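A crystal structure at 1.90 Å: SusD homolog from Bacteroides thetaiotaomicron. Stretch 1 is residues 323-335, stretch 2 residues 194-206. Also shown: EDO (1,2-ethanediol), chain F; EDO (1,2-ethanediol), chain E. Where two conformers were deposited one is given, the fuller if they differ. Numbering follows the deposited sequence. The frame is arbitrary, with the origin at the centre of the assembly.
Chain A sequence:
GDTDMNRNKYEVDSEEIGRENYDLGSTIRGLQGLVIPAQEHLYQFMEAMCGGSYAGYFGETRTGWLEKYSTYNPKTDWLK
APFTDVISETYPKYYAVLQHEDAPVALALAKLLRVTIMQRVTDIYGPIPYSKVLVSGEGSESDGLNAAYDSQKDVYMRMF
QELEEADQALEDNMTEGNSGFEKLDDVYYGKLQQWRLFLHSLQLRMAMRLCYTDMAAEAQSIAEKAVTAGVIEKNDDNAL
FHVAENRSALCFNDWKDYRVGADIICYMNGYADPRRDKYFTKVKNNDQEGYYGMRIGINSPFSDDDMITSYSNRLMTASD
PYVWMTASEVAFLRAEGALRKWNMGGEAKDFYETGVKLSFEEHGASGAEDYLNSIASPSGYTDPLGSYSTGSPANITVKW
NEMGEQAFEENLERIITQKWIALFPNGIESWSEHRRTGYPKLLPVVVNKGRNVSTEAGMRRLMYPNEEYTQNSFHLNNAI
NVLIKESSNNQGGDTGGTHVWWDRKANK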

ATOM      1  N   VAL A 323      -4.168  -9.640  -0.754  1.00 18.69           N
ATOM      2  CA  VAL A 323      -2.883  -9.790  -1.447  1.00 19.83           C
ATOM      3  C   VAL A 323      -1.865  -8.894  -0.787  1.00 18.93           C
ATOM      4  O   VAL A 323      -1.989  -7.665  -0.839  1.00 17.55           O
ATOM      5  CB  VAL A 323      -3.011  -9.481  -2.971  1.00 20.44           C
ATOM      6  CG1 VAL A 323      -1.669  -9.601  -3.691  1.00 18.83           C
ATOM      7  CG2 VAL A 323      -4.041 -10.394  -3.654  1.00 19.79           C
ATOM      8  N   TRP A 324      -0.856  -9.500  -0.146  1.00 19.24           N
ATOM      9  CA  TRP A 324       0.187  -8.711   0.517  1.00 17.06           C
ATOM     10  C   TRP A 324       1.344  -8.286  -0.404  1.00 20.41           C
ATOM     11  O   TRP A 324       1.680  -7.137  -0.459  1.00 20.74           O
ATOM     12  CB  TRP A 324       0.801  -9.498   1.629  1.00 15.05           C
ATOM     13  CG  TRP A 324      -0.102  -9.804   2.796  1.00 14.94           C
ATOM     14  CD1 TRP A 324      -1.414  -9.549   2.912  1.00 18.50           C
ATOM     15  CD2 TRP A 324       0.298 -10.437   3.995  1.00 16.80           C
ATOM     16  NE1 TRP A 324      -1.881  -9.990   4.138  1.00 17.47           N
ATOM     17  CE2 TRP A 324      -0.824 -10.523   4.825  1.00 18.70           C
ATOM     18  CE3 TRP A 324       1.515 -10.931   4.458  1.00 19.15           C
ATOM     19  CZ2 TRP A 324      -0.769 -11.101   6.111  1.00 20.34           C
ATOM     20  CZ3 TRP A 324       1.596 -11.444   5.732  1.00 20.34           C
ATOM     21  CH2 TRP A 324       0.457 -11.542   6.544  1.00 19.73           C
HETATM   22  N   MSE A 325       1.970  -9.233  -1.085  1.00 18.98           N
HETATM   23  CA  MSE A 325       3.151  -8.947  -1.886  0.50 20.32           C
HETATM   24  C   MSE A 325       3.211  -9.932  -3.006  1.00 20.52           C
HETATM   25  O   MSE A 325       3.075 -11.129  -2.803  1.00 21.61           O
HETATM   26  CB  MSE A 325       4.400  -9.042  -1.014  0.50 21.40           C
HETATM   27  CG  MSE A 325       5.613  -8.870  -1.932  0.50 32.85           C
HETATM   28 SE   MSE A 325       6.626  -7.204  -1.863  0.38 38.20          SE
HETATM   29  CE  MSE A 325       6.629  -7.063   0.117  0.50 41.55           C
ATOM     30  N   THR A 326       3.414  -9.406  -4.223  1.00 23.69           N
ATOM     31  CA  THR A 326       3.460 -10.242  -5.402  1.00 17.52           C
ATOM     32  C   THR A 326       4.789 -10.164  -6.157  1.00 18.08           C
ATOM     33  O   THR A 326       5.587  -9.227  -6.027  1.00 19.20           O
ATOM     34  CB  THR A 326       2.392  -9.842  -6.409  1.00 18.59           C
ATOM     35  OG1 THR A 326       2.724  -8.538  -6.937  1.00 21.51           O
ATOM     36  CG2 THR A 326       1.017  -9.878  -5.770  1.00 15.64           C
ATOM     37  N   ALA A 327       5.004 -11.184  -6.953  1.00 18.55           N
ATOM     38  CA  ALA A 327       6.144 -11.227  -7.875  1.00 20.30           C
ATOM     39  C   ALA A 327       6.205 -10.005  -8.764  1.00 16.83           C
ATOM     40  O   ALA A 327       7.282  -9.508  -9.019  1.00 17.72           O
ATOM     41  CB  ALA A 327       6.082 -12.482  -8.712  1.00 20.35           C
ATOM     42  N   SER A 328       5.071  -9.511  -9.246  1.00 17.12           N
ATOM     43  CA  SER A 328       5.065  -8.288 -10.068  0.50 17.23           C
ATOM     44  C   SER A 328       5.648  -7.104  -9.305  1.00 19.01           C
ATOM     45  O   SER A 328       6.503  -6.384  -9.808  1.00 17.58           O
ATOM     46  CB  SER A 328       3.649  -7.941 -10.537  0.50 17.32           C
ATOM     47  OG  SER A 328       3.650  -6.781 -11.325  0.50 17.58           O
ATOM     48  N   GLU A 329       5.230  -6.922  -8.063  1.00 16.99           N
ATOM     49  CA  GLU A 329       5.735  -5.783  -7.256  1.00 17.30           C
ATOM     50  C   GLU A 329       7.246  -5.884  -7.074  1.00 16.21           C
ATOM     51  O   GLU A 329       8.004  -4.909  -7.239  1.00 16.63           O
ATOM     52  CB  GLU A 329       5.049  -5.685  -5.886  1.00 19.84           C
ATOM     53  CG  GLU A 329       5.627  -4.532  -5.022  1.00 24.22           C
ATOM     54  CD  GLU A 329       5.150  -4.425  -3.542  1.00 26.59           C
ATOM     55  OE1 GLU A 329       4.198  -5.110  -3.106  1.00 27.90           O
ATOM     56  OE2 GLU A 329       5.777  -3.625  -2.797  1.00 28.64           O
ATOM     57  N   VAL A 330       7.717  -7.090  -6.782  1.00 19.65           N
ATOM     58  CA  VAL A 330       9.159  -7.327  -6.594  1.00 18.56           C
ATOM     59  C   VAL A 330       9.947  -7.039  -7.878  1.00 17.59           C
ATOM     60  O   VAL A 330      10.980  -6.399  -7.836  1.00 22.64           O
ATOM     61  CB  VAL A 330       9.403  -8.778  -6.107  1.00 17.61           C
ATOM     62  CG1 VAL A 330      10.873  -9.172  -6.215  1.00 18.52           C
ATOM     63  CG2 VAL A 330       8.956  -8.886  -4.679  1.00 18.62           C
ATOM     64  N   ALA A 331       9.393  -7.427  -9.031  1.00 19.39           N
ATOM     65  CA  ALA A 331      10.016  -7.119 -10.299  1.00 18.17           C
ATOM     66  C   ALA A 331      10.110  -5.602 -10.528  1.00 18.25           C
ATOM     67  O   ALA A 331      11.121  -5.130 -11.017  1.00 20.15           O
ATOM     68  CB  ALA A 331       9.282  -7.803 -11.460  1.00 16.06           C
ATOM     69  N   PHE A 332       9.062  -4.845 -10.195  1.00 17.11           N
ATOM     70  CA  PHE A 332       9.091  -3.384 -10.363  1.00 19.68           C
ATOM     71  C   PHE A 332      10.055  -2.723  -9.404  1.00 17.38           C
ATOM     72  O   PHE A 332      10.719  -1.742  -9.742  1.00 19.01           O
ATOM     73  CB  PHE A 332       7.680  -2.785 -10.231  1.00 18.25           C
ATOM     74  CG  PHE A 332       6.788  -3.134 -11.381  1.00 16.66           C
ATOM     75  CD1 PHE A 332       7.166  -2.841 -12.685  1.00 16.38           C
ATOM     76  CD2 PHE A 332       5.565  -3.725 -11.171  1.00 19.39           C
ATOM     77  CE1 PHE A 332       6.328  -3.154 -13.744  1.00 17.75           C
ATOM     78  CE2 PHE A 332       4.715  -4.050 -12.222  1.00 18.80           C
ATOM     79  CZ  PHE A 332       5.080  -3.734 -13.516  1.00 19.72           C
ATOM     80  N   LEU A 333      10.207  -3.288  -8.215  1.00 19.70           N
ATOM     81  CA  LEU A 333      11.214  -2.798  -7.275  1.00 18.89           C
ATOM     82  C   LEU A 333      12.616  -3.036  -7.838  1.00 20.00           C
ATOM     83  O   LEU A 333      13.480  -2.169  -7.773  1.00 16.64           O
ATOM     84  CB  LEU A 333      11.059  -3.463  -5.904  1.00 19.18           C
ATOM     85  CG  LEU A 333       9.843  -2.976  -5.091  1.00 20.25           C
ATOM     86  CD1 LEU A 333       9.491  -3.955  -3.985  1.00 19.48           C
ATOM     87  CD2 LEU A 333      10.140  -1.611  -4.513  1.00 17.94           C
ATOM     88  N   ARG A 334      12.856  -4.223  -8.354  1.00 18.33           N
ATOM     89  CA  ARG A 334      14.138  -4.518  -8.976  1.00 18.55           C
ATOM     90  C   ARG A 334      14.363  -3.632 -10.206  1.00 16.91           C
ATOM     91  O   ARG A 334      15.488  -3.215 -10.448  1.00 16.32           O
ATOM     92  CB  ARG A 334      14.252  -6.015  -9.322  1.00 16.69           C
ATOM     93  CG  ARG A 334      14.350  -6.858  -8.065  1.00 18.93           C
ATOM     94  CD  ARG A 334      14.239  -8.325  -8.345  1.00 23.00           C
ATOM     95  NE  ARG A 334      15.517  -8.892  -8.752  1.00 20.63           N
ATOM     96  CZ  ARG A 334      15.670 -10.167  -9.055  1.00 22.53           C
ATOM     97  NH1 ARG A 334      14.626 -10.986  -9.023  1.00 21.92           N
ATOM     98  NH2 ARG A 334      16.873 -10.636  -9.368  1.00 22.09           N
ATOM     99  N   ALA A 335      13.312  -3.328 -10.977  1.00 17.19           N
ATOM    100  CA  ALA A 335      13.477  -2.454 -12.116  1.00 17.22           C
ATOM    101  C   ALA A 335      13.975  -1.081 -11.691  1.00 18.02           C
ATOM    102  O   ALA A 335      14.857  -0.542 -12.325  1.00 19.87           O
ATOM    103  CB  ALA A 335      12.173  -2.306 -12.932  1.00 18.72           C
TER
HETATM  104  C1  EDO F 604       2.081  -5.651   3.296  1.00 40.91           C
HETATM  105  O1  EDO F 604       2.135  -4.234   3.492  1.00 43.43           O
HETATM  106  C2  EDO F 604       0.878  -5.828   2.436  1.00 39.66           C
HETATM  107  O2  EDO F 604       1.223  -5.150   1.241  1.00 36.18           O
HETATM  108  C1  EDO E 603      19.248 -10.773   5.312  1.00 23.22           C
HETATM  109  O1  EDO E 603      18.009 -10.992   5.984  1.00 28.91           O
HETATM  110  C2  EDO E 603      19.043 -11.057   3.843  1.00 29.98           C
HETATM  111  O2  EDO E 603      18.345  -9.933   3.322  1.00 25.37           O
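Stretch 2 194-206: QWRLFLHSLQLRM

Stretch 2 is helical throughout, from Gln-194 to Met-206. It lies across a strand, 323-325, and the helix that follows it, 327-335. The two helices run in broadly the same direction, with axes 10.1 Å apart at closest approach and a crossing angle of 42°. The strand meets stretch 2 more steeply, at 71°. By CA atoms, Met-325 pairs with Phe-198, Val-330 with Ser-201 and Leu-333 with Arg-205, so both chains advance together.

Arg-205 carries the polar part of the contact. Its CA-to-CB bond points sideways, but the guanidinium reaches stretch 1. Arg-205 NE donates to Glu-329 OE2 at 2.8 Å, and Arg-205 NH2 donates to Glu-329 OE1 at 2.9 Å. Both bonds are nearly straight, and this two-pronged salt bridge satisfies both carboxylate oxygens in a buried setting. Arg-205 NH2 also makes a weak bond to Trp-324 O, at 3.4 Å. A better donor to that carbonyl is O2 of the ethanediol in chain F, 2.7 Å from Trp-324 O. The same diol accepts from Arg-205: NH1 to O1 at 2.9 Å, NH2 to O2 at 3.1 Å. The diol probably came from the crystallisation liquor. The selenomethionine Met-325 places CE over one face of the guanidinium, 3.7 Å from Arg-205 CZ.

Two further side-chain bonds lie within a single stretch. Ser-201 OG donates to Leu-197 O at 2.7 Å and is also bonded elsewhere in the structure; Val-330 CG2 lies 3.6 Å from Ser-201 OG. Thr-326 OG1 caps the helix of stretch 1 by accepting from Glu-329 N at 3.2 Å.

The remainder is apolar. Trp-324 CE3 lies 3.9 Å from Phe-198 CZ, and Trp-324 CZ3 4.1 Å from Trp-195 CH2. Met-325 CB approaches Phe-198 CE1 at 3.8 Å. Further along, Leu-204 CD2 packs against Leu-333 CB at 3.9 Å.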

ATOM      1  N   GLN A 194       9.027 -20.153   1.917  1.00 22.42           N
ATOM      2  CA  GLN A 194       8.250 -19.066   1.311  1.00 20.35           C
ATOM      3  C   GLN A 194       8.228 -17.851   2.221  1.00 19.65           C
ATOM      4  O   GLN A 194       8.299 -16.739   1.724  1.00 22.80           O
ATOM      5  CB  GLN A 194       6.829 -19.530   0.960  1.00 20.80           C
ATOM      6  CG  GLN A 194       6.810 -20.427  -0.272  1.00 23.08           C
ATOM      7  CD  GLN A 194       5.423 -20.946  -0.553  1.00 29.40           C
ATOM      8  OE1 GLN A 194       4.721 -21.417   0.353  1.00 25.55           O
ATOM      9  NE2 GLN A 194       4.994 -20.810  -1.787  1.00 28.31           N
ATOM     10  N   TRP A 195       8.118 -18.050   3.544  1.00 20.65           N
ATOM     11  CA  TRP A 195       8.249 -16.924   4.481  1.00 19.43           C
ATOM     12  C   TRP A 195       9.576 -16.186   4.273  1.00 22.46           C
ATOM     13  O   TRP A 195       9.589 -14.945   4.331  1.00 20.17           O
ATOM     14  CB  TRP A 195       8.089 -17.364   5.937  1.00 21.30           C
ATOM     15  CG  TRP A 195       6.671 -17.537   6.320  1.00 19.29           C
ATOM     16  CD1 TRP A 195       6.021 -18.693   6.592  1.00 21.32           C
ATOM     17  CD2 TRP A 195       5.694 -16.490   6.411  1.00 20.79           C
ATOM     18  NE1 TRP A 195       4.697 -18.447   6.889  1.00 22.81           N
ATOM     19  CE2 TRP A 195       4.461 -17.101   6.772  1.00 21.31           C
ATOM     20  CE3 TRP A 195       5.730 -15.112   6.192  1.00 19.44           C
ATOM     21  CZ2 TRP A 195       3.284 -16.368   6.923  1.00 24.73           C
ATOM     22  CZ3 TRP A 195       4.547 -14.368   6.338  1.00 22.90           C
ATOM     23  CH2 TRP A 195       3.348 -14.994   6.743  1.00 23.56           C
ATOM     24  N   ARG A 196      10.672 -16.895   3.963  1.00 20.93           N
ATOM     25  CA  ARG A 196      11.940 -16.172   3.709  1.00 24.77           C
ATOM     26  C   ARG A 196      11.911 -15.324   2.422  1.00 19.60           C
ATOM     27  O   ARG A 196      12.429 -14.211   2.405  1.00 21.06           O
ATOM     28  CB  ARG A 196      13.148 -17.119   3.674  1.00 23.36           C
ATOM     29  CG  ARG A 196      13.391 -17.743   5.048  1.00 25.16           C
ATOM     30  CD  ARG A 196      14.718 -18.481   5.077  1.00 27.74           C
ATOM     31  NE  ARG A 196      15.784 -17.516   5.052  1.00 25.81           N
ATOM     32  CZ  ARG A 196      16.833 -17.534   4.242  1.00 30.46           C
ATOM     33  NH1 ARG A 196      17.019 -18.496   3.360  1.00 31.70           N
ATOM     34  NH2 ARG A 196      17.723 -16.566   4.351  1.00 28.44           N
ATOM     35  N   LEU A 197      11.315 -15.844   1.355  1.00 19.11           N
ATOM     36  CA  LEU A 197      11.159 -15.077   0.140  1.00 20.68           C
ATOM     37  C   LEU A 197      10.393 -13.802   0.438  1.00 19.57           C
ATOM     38  O   LEU A 197      10.778 -12.678   0.008  1.00 20.78           O
ATOM     39  CB  LEU A 197      10.434 -15.885  -0.928  1.00 20.10           C
ATOM     40  CG  LEU A 197      11.165 -17.144  -1.418  1.00 21.33           C
ATOM     41  CD1 LEU A 197      10.283 -17.857  -2.443  1.00 20.74           C
ATOM     42  CD2 LEU A 197      12.511 -16.776  -1.991  1.00 22.94           C
ATOM     43  N   PHE A 198       9.311 -13.955   1.189  1.00 21.82           N
ATOM     44  CA  PHE A 198       8.503 -12.789   1.517  1.00 19.51           C
ATOM     45  C   PHE A 198       9.317 -11.802   2.353  1.00 19.29           C
ATOM     46  O   PHE A 198       9.287 -10.584   2.114  1.00 19.50           O
ATOM     47  CB  PHE A 198       7.223 -13.173   2.265  1.00 19.59           C
ATOM     48  CG  PHE A 198       6.528 -12.017   2.855  1.00 18.78           C
ATOM     49  CD1 PHE A 198       5.830 -11.135   2.037  1.00 23.02           C
ATOM     50  CD2 PHE A 198       6.586 -11.773   4.209  1.00 19.57           C
ATOM     51  CE1 PHE A 198       5.193 -10.030   2.572  1.00 21.06           C
ATOM     52  CE2 PHE A 198       5.961 -10.668   4.743  1.00 21.75           C
ATOM     53  CZ  PHE A 198       5.243  -9.815   3.923  1.00 21.50           C
ATOM     54  N   LEU A 199       9.992 -12.309   3.361  1.00 18.82           N
ATOM     55  CA  LEU A 199      10.804 -11.417   4.221  1.00 19.00           C
ATOM     56  C   LEU A 199      11.816 -10.620   3.416  1.00 18.96           C
ATOM     57  O   LEU A 199      11.989  -9.413   3.620  1.00 18.55           O
ATOM     58  CB  LEU A 199      11.508 -12.249   5.287  1.00 19.22           C
ATOM     59  CG  LEU A 199      12.321 -11.584   6.374  1.00 23.64           C
ATOM     60  CD1 LEU A 199      12.332 -12.502   7.590  1.00 22.46           C
ATOM     61  CD2 LEU A 199      13.729 -11.292   5.908  1.00 23.23           C
ATOM     62  N   HIS A 200      12.499 -11.294   2.502  1.00 17.59           N
ATOM     63  CA  HIS A 200      13.465 -10.599   1.622  1.00 17.61           C
ATOM     64  C   HIS A 200      12.806  -9.571   0.694  1.00 18.57           C
ATOM     65  O   HIS A 200      13.384  -8.526   0.389  1.00 17.85           O
ATOM     66  CB  HIS A 200      14.255 -11.612   0.827  1.00 17.54           C
ATOM     67  CG  HIS A 200      15.021 -12.564   1.684  1.00 18.41           C
ATOM     68  ND1 HIS A 200      15.176 -13.904   1.363  1.00 19.51           N
ATOM     69  CD2 HIS A 200      15.595 -12.400   2.896  1.00 21.37           C
ATOM     70  CE1 HIS A 200      15.881 -14.492   2.312  1.00 21.98           C
ATOM     71  NE2 HIS A 200      16.113 -13.610   3.266  1.00 24.50           N
ATOM     72  N   SER A 201      11.612  -9.885   0.225  1.00 20.90           N
ATOM     73  CA  SER A 201      10.861  -8.975  -0.597  1.00 20.79           C
ATOM     74  C   SER A 201      10.461  -7.704   0.213  1.00 19.86           C
ATOM     75  O   SER A 201      10.549  -6.616  -0.272  1.00 19.66           O
ATOM     76  CB  SER A 201       9.630  -9.683  -1.176  1.00 18.84           C
ATOM     77  OG  SER A 201      10.012 -10.875  -1.864  1.00 21.45           O
ATOM     78  N   LEU A 202      10.050  -7.891   1.456  1.00 18.01           N
ATOM     79  CA  LEU A 202       9.728  -6.761   2.324  1.00 17.13           C
ATOM     80  C   LEU A 202      10.964  -5.922   2.604  1.00 19.76           C
ATOM     81  O   LEU A 202      10.865  -4.694   2.615  1.00 18.83           O
ATOM     82  CB  LEU A 202       9.166  -7.259   3.633  1.00 19.68           C
ATOM     83  CG  LEU A 202       8.642  -6.255   4.656  1.00 19.50           C
ATOM     84  CD1 LEU A 202       7.581  -5.367   4.041  1.00 21.90           C
ATOM     85  CD2 LEU A 202       8.097  -7.003   5.868  1.00 23.61           C
ATOM     86  N   GLN A 203      12.115  -6.564   2.848  1.00 16.97           N
ATOM     87  CA  GLN A 203      13.376  -5.821   2.998  1.00 19.23           C
ATOM     88  C   GLN A 203      13.664  -4.977   1.749  1.00 19.56           C
ATOM     89  O   GLN A 203      14.084  -3.831   1.857  1.00 22.79           O
ATOM     90  CB  GLN A 203      14.548  -6.740   3.240  1.00 20.00           C
ATOM     91  CG  GLN A 203      14.560  -7.452   4.577  1.00 23.02           C
ATOM     92  CD  GLN A 203      15.613  -8.573   4.626  1.00 23.09           C
ATOM     93  OE1 GLN A 203      15.790  -9.337   3.669  1.00 25.80           O
ATOM     94  NE2 GLN A 203      16.316  -8.663   5.755  1.00 24.77           N
ATOM     95  N   LEU A 204      13.420  -5.540   0.581  1.00 18.59           N
ATOM     96  CA  LEU A 204      13.601  -4.823  -0.674  1.00 18.81           C
ATOM     97  C   LEU A 204      12.670  -3.598  -0.782  1.00 20.46           C
ATOM     98  O   LEU A 204      13.090  -2.511  -1.159  1.00 17.08           O
ATOM     99  CB  LEU A 204      13.363  -5.777  -1.841  1.00 18.84           C
ATOM    100  CG  LEU A 204      13.453  -5.189  -3.252  1.00 18.30           C
ATOM    101  CD1 LEU A 204      14.814  -4.554  -3.491  1.00 20.01           C
ATOM    102  CD2 LEU A 204      13.182  -6.267  -4.278  1.00 23.32           C
ATOM    103  N   ARG A 205      11.400  -3.800  -0.452  1.00 19.40           N
ATOM    104  CA  ARG A 205      10.425  -2.719  -0.487  1.00 19.01           C
ATOM    105  C   ARG A 205      10.842  -1.572   0.442  1.00 18.34           C
ATOM    106  O   ARG A 205      10.850  -0.431   0.062  1.00 17.41           O
ATOM    107  CB  ARG A 205       9.065  -3.239  -0.050  1.00 22.12           C
ATOM    108  CG  ARG A 205       7.993  -2.182  -0.051  1.00 21.77           C
ATOM    109  CD  ARG A 205       6.777  -2.606   0.784  1.00 23.73           C
ATOM    110  NE  ARG A 205       5.809  -3.339  -0.021  1.00 28.89           N
ATOM    111  CZ  ARG A 205       4.695  -3.878   0.476  1.00 31.20           C
ATOM    112  NH1 ARG A 205       4.436  -3.774   1.777  1.00 25.91           N
ATOM    113  NH2 ARG A 205       3.855  -4.518  -0.328  1.00 28.82           N
HETATM  114  N   MSE A 206      11.189  -1.927   1.672  1.00 18.06           N
HETATM  115  CA  MSE A 206      11.559  -0.940   2.675  1.00 18.68           C
HETATM  116  C   MSE A 206      12.866  -0.256   2.345  1.00 21.47           C
HETATM  117  O   MSE A 206      12.995   0.949   2.547  1.00 19.80           O
HETATM  118  CB  MSE A 206      11.676  -1.656   4.003  1.00 19.45           C
HETATM  119  CG  MSE A 206      10.305  -2.070   4.532  1.00 22.39           C
HETATM  120 SE   MSE A 206      10.542  -3.164   6.172  0.75 33.94          SE
HETATM  121  CE  MSE A 206      11.949  -2.125   7.098  1.00 32.50           C
TER